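Local coordinates for protein alpha-L-rhamnosidase (PDB 3W5M) that hydrolyses terminal alpha-L-rhamnose residues from citrus flavonoids and gum arabic, and binds L-rhamnose through a calcium-dependent carbohydrate-binding module, at residues W118-I123 and R414-P419; R396-A401 and R462-D467; F309-K314 and G368-A373; A373-P378 and A446-P451. All coordinates share one frame; numbering follows the deposited sequence.

Contact 1: W118-I123 and R414-P419; sequences WSAKWI and RITSGP
Two bonds grip the hydroxyl of Ser-417. Its OG donates to Lys-121 O at 2.7 Å, and it is also hydrogen-bonded to the backbone N of Ala-401. With chi1 at 55°, OG is turned between the backbone N and the carbonyl carbon, and from there it meets Lys-121 O. The same residue binds Lys-121 a second time, since Lys-121 N donates to Ser-417 O at 3.0 Å. Further along, Ser-119 OG sits at the edge of the Arg-414 guanidinium, close to its plane. NH1 of Arg-414 reaches Ser-119 OG at 3.1 Å in a nearly straight bond. Between these polar ends Ala-120 packs on Thr-416, CB to CB at 3.8 Å. Ile-123 closes the other end: its CG2 lies 3.6 Å from Gly-418 N, and its CD1 rests on Ser-417 CB. The backbone N atoms of Ser-119 and Ala-120 both bond to Gln-402 OE1. The segment 118-123 is thus laid along the end of strand 412-416, the edge strand of a five-stranded sheet, and over its neighbour 398-407. It then runs into strand 123-124, the edge of the facing seven-stranded sheet, where Ile-123 touches Leu-305.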
loop_
_atom_site.group_PDB
_atom_site.type_symbol
_atom_site.label_atom_id
_atom_site.label_comp_id
_atom_site.label_asym_id
_atom_site.label_seq_id
_atom_site.Cartn_x
_atom_site.Cartn_y
_atom_site.Cartn_z
ATOM N N TRP A 118 7.268 -27.501 -4.299
ATOM C CA TRP A 118 7.927 -26.790 -5.396
ATOM C C TRP A 118 9.125 -27.587 -5.876
ATOM O O TRP A 118 9.945 -28.058 -5.069
ATOM C CB TRP A 118 8.449 -25.426 -4.973
ATOM C CG TRP A 118 7.432 -24.397 -4.646
ATOM C CD1 TRP A 118 6.838 -24.172 -3.420
ATOM C CD2 TRP A 118 6.947 -23.371 -5.526
ATOM N NE1 TRP A 118 5.973 -23.087 -3.504
ATOM C CE2 TRP A 118 6.026 -22.580 -4.786
ATOM C CE3 TRP A 118 7.152 -23.081 -6.890
ATOM C CZ2 TRP A 118 5.340 -21.503 -5.351
ATOM C CZ3 TRP A 118 6.459 -21.992 -7.452
ATOM C CH2 TRP A 118 5.570 -21.221 -6.681
ATOM N N SER A 119 9.248 -27.745 -7.189
ATOM C CA SER A 119 10.501 -28.223 -7.742
ATOM C C SER A 119 11.174 -27.160 -8.645
ATOM O O SER A 119 12.279 -27.366 -9.164
ATOM C CB SER A 119 10.256 -29.504 -8.514
ATOM O OG SER A 119 9.366 -29.241 -9.578
ATOM N N ALA A 120 10.494 -26.029 -8.832
ATOM C CA ALA A 120 11.025 -24.917 -9.612
ATOM C C ALA A 120 12.329 -24.369 -8.991
ATOM O O ALA A 120 12.557 -24.534 -7.793
ATOM C CB ALA A 120 9.963 -23.820 -9.709
ATOM N N LYS A 121 13.177 -23.737 -9.800
ATOM C CA LYS A 121 14.378 -23.034 -9.319
ATOM C C LYS A 121 14.256 -21.527 -9.507
ATOM O O LYS A 121 13.683 -21.051 -10.509
ATOM C CB LYS A 121 15.637 -23.487 -10.076
ATOM C CG LYS A 121 15.780 -24.979 -10.332
ATOM C CD LYS A 121 16.006 -25.781 -9.073
ATOM C CE LYS A 121 16.619 -27.133 -9.442
ATOM N NZ LYS A 121 16.211 -28.201 -8.490
ATOM N N TRP A 122 14.824 -20.775 -8.565
ATOM C CA TRP A 122 14.891 -19.330 -8.708
ATOM C C TRP A 122 15.808 -18.972 -9.858
ATOM O O TRP A 122 16.958 -19.423 -9.908
ATOM C CB TRP A 122 15.410 -18.702 -7.432
ATOM C CG TRP A 122 14.450 -18.787 -6.307
ATOM C CD1 TRP A 122 14.424 -19.736 -5.287
ATOM C CD2 TRP A 122 13.371 -17.896 -6.056
ATOM N NE1 TRP A 122 13.381 -19.467 -4.429
ATOM C CE2 TRP A 122 12.733 -18.334 -4.862
ATOM C CE3 TRP A 122 12.872 -16.759 -6.724
ATOM C CZ2 TRP A 122 11.618 -17.686 -4.335
ATOM C CZ3 TRP A 122 11.752 -16.121 -6.187
ATOM C CH2 TRP A 122 11.145 -16.587 -5.011
ATOM N N ILE A 123 15.326 -18.130 -10.776
ATOM C CA ILE A 123 16.167 -17.678 -11.873
ATOM C C ILE A 123 16.156 -16.157 -12.028
ATOM O O ILE A 123 15.158 -15.484 -11.708
ATOM C CB ILE A 123 15.792 -18.318 -13.221
ATOM C CG1 ILE A 123 14.343 -17.966 -13.610
ATOM C CG2 ILE A 123 16.069 -19.824 -13.230
ATOM C CD1 ILE A 123 13.963 -18.461 -14.995
ATOM N N ARG A 414 5.053 -31.177 -15.676
ATOM C CA ARG A 414 5.443 -30.010 -14.894
ATOM C C ARG A 414 6.551 -29.243 -15.622
ATOM O O ARG A 414 7.600 -29.803 -15.957
ATOM C CB ARG A 414 5.889 -30.454 -13.488
ATOM C CG ARG A 414 6.073 -29.295 -12.533
ATOM C CD ARG A 414 6.622 -29.780 -11.200
ATOM N NE ARG A 414 5.623 -30.569 -10.485
ATOM C CZ ARG A 414 5.717 -30.917 -9.207
ATOM N NH1 ARG A 414 6.761 -30.543 -8.481
ATOM N NH2 ARG A 414 4.769 -31.649 -8.661
ATOM N N ILE A 415 6.313 -27.955 -15.878
ATOM C CA ILE A 415 7.288 -27.101 -16.544
ATOM C C ILE A 415 7.703 -26.082 -15.486
ATOM O O ILE A 415 6.851 -25.523 -14.809
ATOM C CB ILE A 415 6.663 -26.397 -17.782
ATOM C CG1 ILE A 415 6.058 -27.425 -18.770
ATOM C CG2 ILE A 415 7.666 -25.466 -18.442
ATOM C CD1 ILE A 415 7.074 -28.393 -19.371
ATOM N N THR A 416 9.004 -25.887 -15.295
ATOM C CA THR A 416 9.450 -24.954 -14.266
ATOM C C THR A 416 10.512 -23.985 -14.754
ATOM O O THR A 416 11.222 -24.238 -15.732
ATOM C CB THR A 416 10.040 -25.691 -13.031
ATOM O OG1 THR A 416 11.149 -26.474 -13.456
ATOM C CG2 THR A 416 9.017 -26.605 -12.358
ATOM N N SER A 417 10.620 -22.876 -14.028
ATOM C CA SER A 417 11.764 -22.007 -14.086
ATOM C C SER A 417 13.014 -22.805 -13.731
ATOM O O SER A 417 13.012 -23.626 -12.780
ATOM C CB SER A 417 11.587 -20.832 -13.119
ATOM O OG SER A 417 11.330 -21.252 -11.783
ATOM N N GLY A 418 14.063 -22.528 -14.492
ATOM C CA GLY A 418 15.342 -23.223 -14.383
ATOM C C GLY A 418 16.324 -22.831 -15.483
ATOM O O GLY A 418 16.069 -21.902 -16.262
ATOM N N PRO A 419 17.471 -23.535 -15.545
ATOM C CA PRO A 419 18.644 -23.087 -16.302
ATOM C C PRO A 419 18.431 -23.007 -17.806
ATOM O O PRO A 419 19.189 -22.305 -18.478
ATOM C CB PRO A 419 19.704 -24.158 -15.974
ATOM C CG PRO A 419 19.257 -24.737 -14.649
ATOM C CD PRO A 419 17.756 -24.780 -14.796
#

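Contact 2: R396-A401 and R462-D467; sequences RPALLA and RGADND
Torsions at both ends bring Arg-396 and Asp-465 together. Chi1 of Arg-396 (-71°) sets CG anti to the carbonyl carbon and starts the chain toward 462-467. Chi1 of Asp-465 (73°) places CG, and with it the carboxylate, by Arg-396 NH1. The side chains cross at about a right angle, and OD1 of Asp-465 meets NH1 of Arg-396 near the guanidinium plane. Asp-465 OD1 and Arg-396 NH1 form a salt bridge; the modelled 2.5 Å between them is unusually short and its exact value doubtful. The NE of Arg-396 has a second carboxylate partner in Glu-131. Over one face of the Arg-396 guanidinium comes the NH1 of Arg-462, 3.6 Å from Arg-396 NE. Two like charges are therefore close, and the two acids probably offset their repulsion. A water accepts from Arg-396 N and makes a weak bond to Asp-465 OD1.

The contact joins the two sheets of a beta-sandwich where strands begin and end. Residues 396-397 lead into strand 398-407 of the five-stranded sheet, while 464-467 follow strand 459-463 of the seven-stranded one. Strand 123-124 lies beside both: its Ser-124 touches Ala-398, Arg-462 and Ala-464.

Asn-466 makes the direct bond to the backbone here. Its ND2 donates to Arg-396 O at 2.8 Å, with a C=O...donor angle of 173°. Tyr-381 OH is a weak further partner of the same ND2. Next to this amide, Ala-398 CB meets Ala-464 CB at 3.6 Å, and Ala-398 CB lies 3.8 Å from Asn-466 ND2.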
loop_
_atom_site.group_PDB
_atom_site.type_symbol
_atom_site.label_atom_id
_atom_site.label_comp_id
_atom_site.label_asym_id
_atom_site.label_seq_id
_atom_site.Cartn_x
_atom_site.Cartn_y
_atom_site.Cartn_z
ATOM N N ARG A 396 19.430 -8.052 -7.406
ATOM C CA ARG A 396 18.882 -8.455 -8.704
ATOM C C ARG A 396 17.579 -9.171 -8.466
ATOM O O ARG A 396 17.487 -10.016 -7.548
ATOM C CB ARG A 396 19.814 -9.440 -9.421
ATOM C CG ARG A 396 21.102 -8.830 -9.931
ATOM C CD ARG A 396 22.143 -9.894 -10.223
ATOM N NE ARG A 396 23.413 -9.546 -9.587
ATOM C CZ ARG A 396 23.746 -9.893 -8.345
ATOM N NH1 ARG A 396 22.911 -10.611 -7.608
ATOM N NH2 ARG A 396 24.919 -9.534 -7.840
ATOM N N PRO A 397 16.574 -8.891 -9.309
ATOM C CA PRO A 397 15.353 -9.667 -9.120
ATOM C C PRO A 397 15.391 -11.102 -9.652
ATOM O O PRO A 397 16.151 -11.443 -10.584
ATOM C CB PRO A 397 14.278 -8.817 -9.832
ATOM C CG PRO A 397 15.028 -8.029 -10.824
ATOM C CD PRO A 397 16.392 -7.773 -10.244
ATOM N N ALA A 398 14.555 -11.935 -9.054
ATOM C CA ALA A 398 14.480 -13.333 -9.394
ATOM C C ALA A 398 13.040 -13.817 -9.510
ATOM O O ALA A 398 12.154 -13.299 -8.846
ATOM C CB ALA A 398 15.263 -14.171 -8.358
ATOM N N LEU A 399 12.839 -14.811 -10.368
ATOM C CA LEU A 399 11.533 -15.426 -10.666
ATOM C C LEU A 399 11.489 -16.885 -10.205
ATOM O O LEU A 399 12.450 -17.634 -10.397
ATOM C CB LEU A 399 11.284 -15.387 -12.191
ATOM C CG LEU A 399 10.006 -16.063 -12.687
ATOM C CD1 LEU A 399 8.735 -15.312 -12.308
ATOM C CD2 LEU A 399 10.071 -16.299 -14.203
ATOM N N LEU A 400 10.342 -17.306 -9.677
ATOM C CA LEU A 400 10.071 -18.714 -9.418
ATOM C C LEU A 400 8.738 -19.057 -10.080
ATOM O O LEU A 400 7.714 -18.407 -9.833
ATOM C CB LEU A 400 10.021 -18.985 -7.901
ATOM C CG LEU A 400 9.929 -20.451 -7.466
ATOM C CD1 LEU A 400 11.282 -21.122 -7.701
ATOM C CD2 LEU A 400 9.543 -20.544 -6.005
ATOM N N ALA A 401 8.741 -20.038 -10.984
ATOM C CA ALA A 401 7.477 -20.376 -11.680
ATOM C C ALA A 401 7.336 -21.884 -11.886
ATOM O O ALA A 401 8.314 -22.556 -12.226
ATOM C CB ALA A 401 7.400 -19.649 -13.019
ATOM N N ARG A 462 20.582 -17.110 -15.231
ATOM C CA ARG A 462 21.466 -17.657 -14.204
ATOM C C ARG A 462 20.597 -18.091 -13.040
ATOM O O ARG A 462 19.423 -17.675 -12.926
ATOM C CB ARG A 462 22.501 -16.615 -13.779
ATOM C CG ARG A 462 21.891 -15.289 -13.352
ATOM C CD ARG A 462 22.927 -14.248 -12.996
ATOM N NE ARG A 462 23.525 -14.508 -11.696
ATOM C CZ ARG A 462 24.272 -13.630 -11.037
ATOM N NH1 ARG A 462 24.496 -12.416 -11.558
ATOM N NH2 ARG A 462 24.786 -13.964 -9.854
ATOM N N GLY A 463 21.132 -18.968 -12.196
ATOM C CA GLY A 463 20.496 -19.227 -10.923
ATOM C C GLY A 463 20.667 -17.942 -10.154
ATOM O O GLY A 463 21.708 -17.282 -10.258
ATOM N N ALA A 464 19.640 -17.570 -9.412
ATOM C CA ALA A 464 19.656 -16.389 -8.575
ATOM C C ALA A 464 20.593 -16.590 -7.386
ATOM O O ALA A 464 20.737 -17.705 -6.888
ATOM C CB ALA A 464 18.254 -16.131 -8.077
ATOM N N ASP A 465 21.230 -15.515 -6.942
ATOM C CA ASP A 465 22.155 -15.579 -5.810
ATOM C C ASP A 465 21.517 -14.929 -4.594
ATOM O O ASP A 465 22.183 -14.622 -3.601
ATOM C CB ASP A 465 23.485 -14.894 -6.162
ATOM C CG ASP A 465 23.376 -13.377 -6.207
ATOM O OD1 ASP A 465 22.367 -12.862 -6.736
ATOM O OD2 ASP A 465 24.305 -12.699 -5.711
ATOM N N ASN A 466 20.209 -14.721 -4.707
ATOM C CA ASN A 466 19.381 -14.165 -3.657
ATOM C C ASN A 466 19.239 -15.128 -2.481
ATOM O O ASN A 466 19.099 -16.345 -2.666
ATOM C CB ASN A 466 17.979 -13.871 -4.234
ATOM C CG ASN A 466 18.014 -13.091 -5.566
ATOM O OD1 ASN A 466 18.808 -13.370 -6.461
ATOM N ND2 ASN A 466 17.115 -12.133 -5.704
ATOM N N ASP A 467 19.256 -14.588 -1.265
ATOM C CA ASP A 467 18.849 -15.357 -0.095
ATOM C C ASP A 467 17.452 -15.934 -0.338
ATOM O O ASP A 467 16.577 -15.248 -0.861
ATOM C CB ASP A 467 18.834 -14.463 1.154
ATOM C CG ASP A 467 20.213 -13.893 1.487
ATOM O OD1 ASP A 467 21.139 -14.676 1.808
ATOM O OD2 ASP A 467 20.368 -12.655 1.433
HETATM O O HOH W 1 20.061 -10.593 -5.595
#

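Contact 3: F309-K314 and G368-A373; sequences FRLPHK and GANALA
Four backbone hydrogen bonds tie Phe-309 to Asn-370 and Leu-311 to Gly-368. The shortest runs from Asn-370 N to Phe-309 O, at 2.8 Å. Both pairs are hydrogen-bonded pairs, with the non-hydrogen-bonded pair of Arg-310 and Ala-369 between them. The amide of Asn-370 is turned back along its own strand: ND2 bonds to Arg-366 O and weakly to Gly-368 O. Leu-311 lies across this amide, with CG 3.5 Å from Asn-370 ND2. The Phe-309 ring packs on the other strand. Chi1 of 54° sets its CG so that the ring lies against Asn-370, and one ring face receives Asn-370 CB in a CH-pi contact, 3.6 Å from the ring centroid. Phe-309 CE1 meets Leu-372 CB at 3.8 Å. An alanine in place of Phe-309 would probably leave Asn-370 CB and Leu-372 without their aromatic partner and open a gap beside Ile-415. At the far end, the ring of His-313 presents a face to Gly-368 N. Strands 303-311 and 368-377 are antiparallel neighbours in a seven-stranded sheet. Phe-309 also touches Leu-403 and Ile-415 of the facing sheet, so it packs between the two sheets of a beta-sandwich.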
loop_
_atom_site.group_PDB
_atom_site.type_symbol
_atom_site.label_atom_id
_atom_site.label_comp_id
_atom_site.label_asym_id
_atom_site.label_seq_id
_atom_site.Cartn_x
_atom_site.Cartn_y
_atom_site.Cartn_z
ATOM N N PHE A 309 8.395 -25.073 -24.725
ATOM C CA PHE A 309 8.281 -26.483 -24.377
ATOM C C PHE A 309 7.140 -27.113 -25.165
ATOM O O PHE A 309 6.236 -26.421 -25.666
ATOM C CB PHE A 309 8.059 -26.659 -22.853
ATOM C CG PHE A 309 6.882 -25.875 -22.323
ATOM C CD1 PHE A 309 6.994 -24.503 -22.077
ATOM C CD2 PHE A 309 5.659 -26.494 -22.117
ATOM C CE1 PHE A 309 5.900 -23.792 -21.621
ATOM C CE2 PHE A 309 4.560 -25.792 -21.644
ATOM C CZ PHE A 309 4.679 -24.431 -21.408
ATOM N N ARG A 310 7.183 -28.436 -25.258
ATOM C CA ARG A 310 6.202 -29.214 -25.986
ATOM C C ARG A 310 5.331 -29.962 -24.975
ATOM O O ARG A 310 5.838 -30.499 -23.985
ATOM C CB ARG A 310 6.958 -30.179 -26.914
ATOM C CG ARG A 310 6.142 -30.898 -27.978
ATOM C CD ARG A 310 6.843 -32.195 -28.389
ATOM N NE ARG A 310 6.308 -32.783 -29.620
ATOM C CZ ARG A 310 6.580 -34.015 -30.063
ATOM N NH1 ARG A 310 7.380 -34.828 -29.371
ATOM N NH2 ARG A 310 6.043 -34.445 -31.204
ATOM N N LEU A 311 4.022 -29.952 -25.193
ATOM C CA LEU A 311 3.092 -30.734 -24.395
ATOM C C LEU A 311 2.476 -31.836 -25.273
ATOM O O LEU A 311 2.458 -31.697 -26.502
ATOM C CB LEU A 311 1.991 -29.839 -23.814
ATOM C CG LEU A 311 2.415 -28.768 -22.798
ATOM C CD1 LEU A 311 1.200 -27.980 -22.326
ATOM C CD2 LEU A 311 3.171 -29.408 -21.644
ATOM N N PRO A 312 1.971 -32.928 -24.655
ATOM C CA PRO A 312 1.383 -33.981 -25.498
ATOM C C PRO A 312 0.045 -33.587 -26.118
ATOM O O PRO A 312 -0.630 -32.690 -25.608
ATOM C CB PRO A 312 1.192 -35.145 -24.516
ATOM C CG PRO A 312 1.039 -34.487 -23.188
ATOM C CD PRO A 312 1.966 -33.302 -23.229
ATOM N N HIS A 313 -0.337 -34.259 -27.208
ATOM C CA HIS A 313 -1.678 -34.103 -27.784
ATOM C C HIS A 313 -2.670 -35.006 -27.058
ATOM O O HIS A 313 -3.060 -36.065 -27.568
ATOM C CB HIS A 313 -1.684 -34.414 -29.292
ATOM C CG HIS A 313 -0.801 -33.513 -30.094
ATOM N ND1 HIS A 313 -1.297 -32.496 -30.884
ATOM C CD2 HIS A 313 0.548 -33.467 -30.219
ATOM C CE1 HIS A 313 -0.291 -31.861 -31.460
ATOM N NE2 HIS A 313 0.839 -32.431 -31.075
ATOM N N LYS A 314 -3.046 -34.593 -25.851
ATOM C CA LYS A 314 -4.039 -35.281 -25.046
ATOM C C LYS A 314 -4.950 -34.235 -24.500
ATOM O O LYS A 314 -4.562 -33.078 -24.364
ATOM C CB LYS A 314 -3.405 -35.942 -23.818
ATOM C CG LYS A 314 -2.488 -37.101 -24.076
ATOM C CD LYS A 314 -2.010 -37.600 -22.729
ATOM C CE LYS A 314 -0.810 -38.494 -22.892
ATOM N NZ LYS A 314 -0.331 -38.954 -21.559
ATOM N N GLY A 368 1.267 -29.707 -28.288
ATOM C CA GLY A 368 2.436 -29.323 -29.040
ATOM C C GLY A 368 3.092 -28.123 -28.395
ATOM O O GLY A 368 3.218 -28.059 -27.167
ATOM N N ALA A 369 3.471 -27.158 -29.225
ATOM C CA ALA A 369 4.384 -26.113 -28.817
ATOM C C ALA A 369 3.724 -25.035 -27.964
ATOM O O ALA A 369 2.634 -24.528 -28.261
ATOM C CB ALA A 369 5.091 -25.510 -30.022
ATOM N N ASN A 370 4.422 -24.707 -26.885
ATOM C CA ASN A 370 3.953 -23.757 -25.888
ATOM C C ASN A 370 5.105 -22.820 -25.539
ATOM O O ASN A 370 6.278 -23.183 -25.699
ATOM C CB ASN A 370 3.502 -24.483 -24.613
ATOM C CG ASN A 370 2.198 -25.232 -24.780
ATOM O OD1 ASN A 370 1.152 -24.765 -24.349
ATOM N ND2 ASN A 370 2.265 -26.441 -25.361
ATOM N N ALA A 371 4.777 -21.608 -25.094
ATOM C CA ALA A 371 5.784 -20.693 -24.563
ATOM C C ALA A 371 5.277 -20.099 -23.226
ATOM O O ALA A 371 4.137 -19.660 -23.122
ATOM C CB ALA A 371 6.050 -19.574 -25.558
ATOM N N LEU A 372 6.140 -20.108 -22.218
ATOM C CA LEU A 372 5.846 -19.442 -20.940
ATOM C C LEU A 372 6.870 -18.307 -20.823
ATOM O O LEU A 372 8.027 -18.461 -21.193
ATOM C CB LEU A 372 5.933 -20.439 -19.780
ATOM C CG LEU A 372 5.658 -19.896 -18.379
ATOM C CD1 LEU A 372 4.215 -19.464 -18.264
ATOM C CD2 LEU A 372 5.989 -20.967 -17.340
ATOM N N ALA A 373 6.439 -17.141 -20.355
ATOM C CA ALA A 373 7.300 -15.976 -20.425
ATOM C C ALA A 373 6.993 -15.060 -19.252
ATOM O O ALA A 373 5.886 -15.099 -18.743
ATOM C CB ALA A 373 7.046 -15.234 -21.704
#

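Contact 4: A373-P378 and A446-P451; sequences AAYVAP and AGWTSP
From its CB, Trp-448 reaches toward strand 368-377 and meets Ala-373, Ala-374 and Tyr-375 in turn. First come CE3 and CZ3, which rest on Ala-373 CB; Trp-448 CZ3 is the nearer, 3.5 Å from Ala-373 CB. Trp-448 CH2 lies 3.8 Å from Ala-374 O, which sits at the edge of the indole near its plane. Trp-448 CZ2 then comes over the face of the Tyr-375 ring, 3.5 Å from Tyr-375 CZ. The result is a T-shaped pair, with the tryptophan edge toward the tyrosine face. The six-membered ring of Trp-448 and the Tyr-375 ring have centroids 5.0 Å apart and planes at 68°. Trp-448 belongs to a type I beta turn, closed by Ser-450 N bonding to Gly-447 O. The turn packs on the face of strand 368-377 that bears Ala-373 and Tyr-375, while Ala-374 points its CB toward the other sheet of the sandwich. An alanine in place of Trp-448 would probably leave a gap over Ala-373 and one face of Tyr-375 without its aromatic mate. Tyr-375 OH is held by Gln-304 NE2. Arg-306 NE bonds to Trp-448 O. Thr-449 CG2 sits over the indole and also lies 4.1 Å from Ala-373 CB.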
loop_
_atom_site.group_PDB
_atom_site.type_symbol
_atom_site.label_atom_id
_atom_site.label_comp_id
_atom_site.label_asym_id
_atom_site.label_seq_id
_atom_site.Cartn_x
_atom_site.Cartn_y
_atom_site.Cartn_z
ATOM N N ALA A 373 6.439 -17.141 -20.355
ATOM C CA ALA A 373 7.300 -15.976 -20.425
ATOM C C ALA A 373 6.993 -15.060 -19.252
ATOM O O ALA A 373 5.886 -15.099 -18.743
ATOM C CB ALA A 373 7.046 -15.234 -21.704
ATOM N N ALA A 374 7.961 -14.242 -18.846
ATOM C CA ALA A 374 7.671 -13.264 -17.769
ATOM C C ALA A 374 8.544 -12.029 -17.878
ATOM O O ALA A 374 9.682 -12.120 -18.306
ATOM C CB ALA A 374 7.810 -13.913 -16.377
ATOM N N TYR A 375 7.999 -10.874 -17.470
ATOM C CA TYR A 375 8.800 -9.715 -17.135
ATOM C C TYR A 375 9.156 -9.870 -15.671
ATOM O O TYR A 375 8.319 -10.329 -14.898
ATOM C CB TYR A 375 7.997 -8.433 -17.247
ATOM C CG TYR A 375 7.824 -7.978 -18.680
ATOM C CD1 TYR A 375 8.907 -7.447 -19.384
ATOM C CD2 TYR A 375 6.588 -8.044 -19.302
ATOM C CE1 TYR A 375 8.768 -7.032 -20.704
ATOM C CE2 TYR A 375 6.433 -7.624 -20.634
ATOM C CZ TYR A 375 7.536 -7.118 -21.315
ATOM O OH TYR A 375 7.457 -6.699 -22.649
ATOM N N VAL A 376 10.385 -9.511 -15.340
ATOM C CA VAL A 376 10.879 -9.562 -13.945
ATOM C C VAL A 376 11.538 -8.229 -13.576
ATOM O O VAL A 376 12.536 -7.855 -14.187
ATOM C CB VAL A 376 11.908 -10.696 -13.761
ATOM C CG1 VAL A 376 12.315 -10.751 -12.271
ATOM C CG2 VAL A 376 11.322 -12.000 -14.237
ATOM N N ALA A 377 11.002 -7.521 -12.565
ATOM C CA ALA A 377 11.446 -6.150 -12.231
ATOM C C ALA A 377 11.917 -6.043 -10.784
ATOM O O ALA A 377 11.601 -6.908 -9.999
ATOM C CB ALA A 377 10.273 -5.159 -12.411
ATOM N N PRO A 378 12.620 -4.952 -10.426
ATOM C CA PRO A 378 13.142 -4.783 -9.033
ATOM C C PRO A 378 12.121 -4.666 -7.900
ATOM O O PRO A 378 12.353 -5.257 -6.838
ATOM C CB PRO A 378 13.984 -3.496 -9.125
ATOM C CG PRO A 378 14.293 -3.354 -10.600
ATOM C CD PRO A 378 13.070 -3.849 -11.300
ATOM N N ALA A 446 8.675 -8.571 -30.792
ATOM C CA ALA A 446 7.368 -9.103 -31.137
ATOM C C ALA A 446 7.334 -10.627 -31.189
ATOM O O ALA A 446 8.196 -11.267 -31.825
ATOM C CB ALA A 446 6.893 -8.510 -32.470
ATOM N N GLY A 447 6.336 -11.199 -30.526
ATOM C CA GLY A 447 6.103 -12.648 -30.573
ATOM C C GLY A 447 6.759 -13.445 -29.444
ATOM O O GLY A 447 6.612 -14.668 -29.385
ATOM N N TRP A 448 7.420 -12.763 -28.512
ATOM C CA TRP A 448 8.234 -13.470 -27.516
ATOM C C TRP A 448 7.410 -14.263 -26.503
ATOM O O TRP A 448 7.950 -15.153 -25.816
ATOM C CB TRP A 448 9.224 -12.511 -26.820
ATOM C CG TRP A 448 8.549 -11.589 -25.844
ATOM C CD1 TRP A 448 7.759 -10.523 -26.144
ATOM C CD2 TRP A 448 8.592 -11.666 -24.404
ATOM N NE1 TRP A 448 7.327 -9.911 -24.987
ATOM C CE2 TRP A 448 7.788 -10.622 -23.911
ATOM C CE3 TRP A 448 9.202 -12.547 -23.489
ATOM C CZ2 TRP A 448 7.608 -10.394 -22.540
ATOM C CZ3 TRP A 448 9.020 -12.321 -22.121
ATOM C CH2 TRP A 448 8.233 -11.261 -21.665
ATOM N N THR A 449 6.129 -13.934 -26.353
ATOM C CA THR A 449 5.276 -14.692 -25.424
ATOM C C THR A 449 4.572 -15.849 -26.112
ATOM O O THR A 449 3.749 -16.518 -25.509
ATOM C CB THR A 449 4.260 -13.800 -24.701
ATOM O OG1 THR A 449 3.295 -13.324 -25.642
ATOM C CG2 THR A 449 4.976 -12.601 -24.074
ATOM N N SER A 450 4.918 -16.081 -27.383
ATOM C CA SER A 450 4.342 -17.170 -28.170
ATOM C C SER A 450 5.376 -18.196 -28.641
ATOM O O SER A 450 6.549 -17.864 -28.820
ATOM C CB SER A 450 3.574 -16.605 -29.389
ATOM O OG SER A 450 2.398 -15.940 -28.952
ATOM N N PRO A 451 4.940 -19.449 -28.864
ATOM C CA PRO A 451 5.883 -20.444 -29.363
ATOM C C PRO A 451 6.297 -20.107 -30.784
ATOM O O PRO A 451 5.645 -19.295 -31.423
ATOM C CB PRO A 451 5.096 -21.757 -29.309
ATOM C CG PRO A 451 3.668 -21.378 -29.262
ATOM C CD PRO A 451 3.564 -19.973 -28.754
#

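In the fold
All four contacts lie in one beta-sandwich, away from the rhamnose and calcium sites. Contacts 1 and 2 have centres about 11 Å apart and meet through strand 398-407, next to strand 412-416 in the five-stranded sheet. Contacts 3 and 4 share Ala-373 and strand 368-377 of the seven-stranded sheet, with centres about 16 Å apart. Contacts 2 and 3 are the farthest pair, at about 24 Å between centres. Contact 3 is nested within the loop closed by contact 1, and closes before contacts 4 and 2 open. Contacts 1, 2 and 4 cross along the chain. Residues distant in sequence are thus interleaved in one domain, with segment 118-123 joined to it.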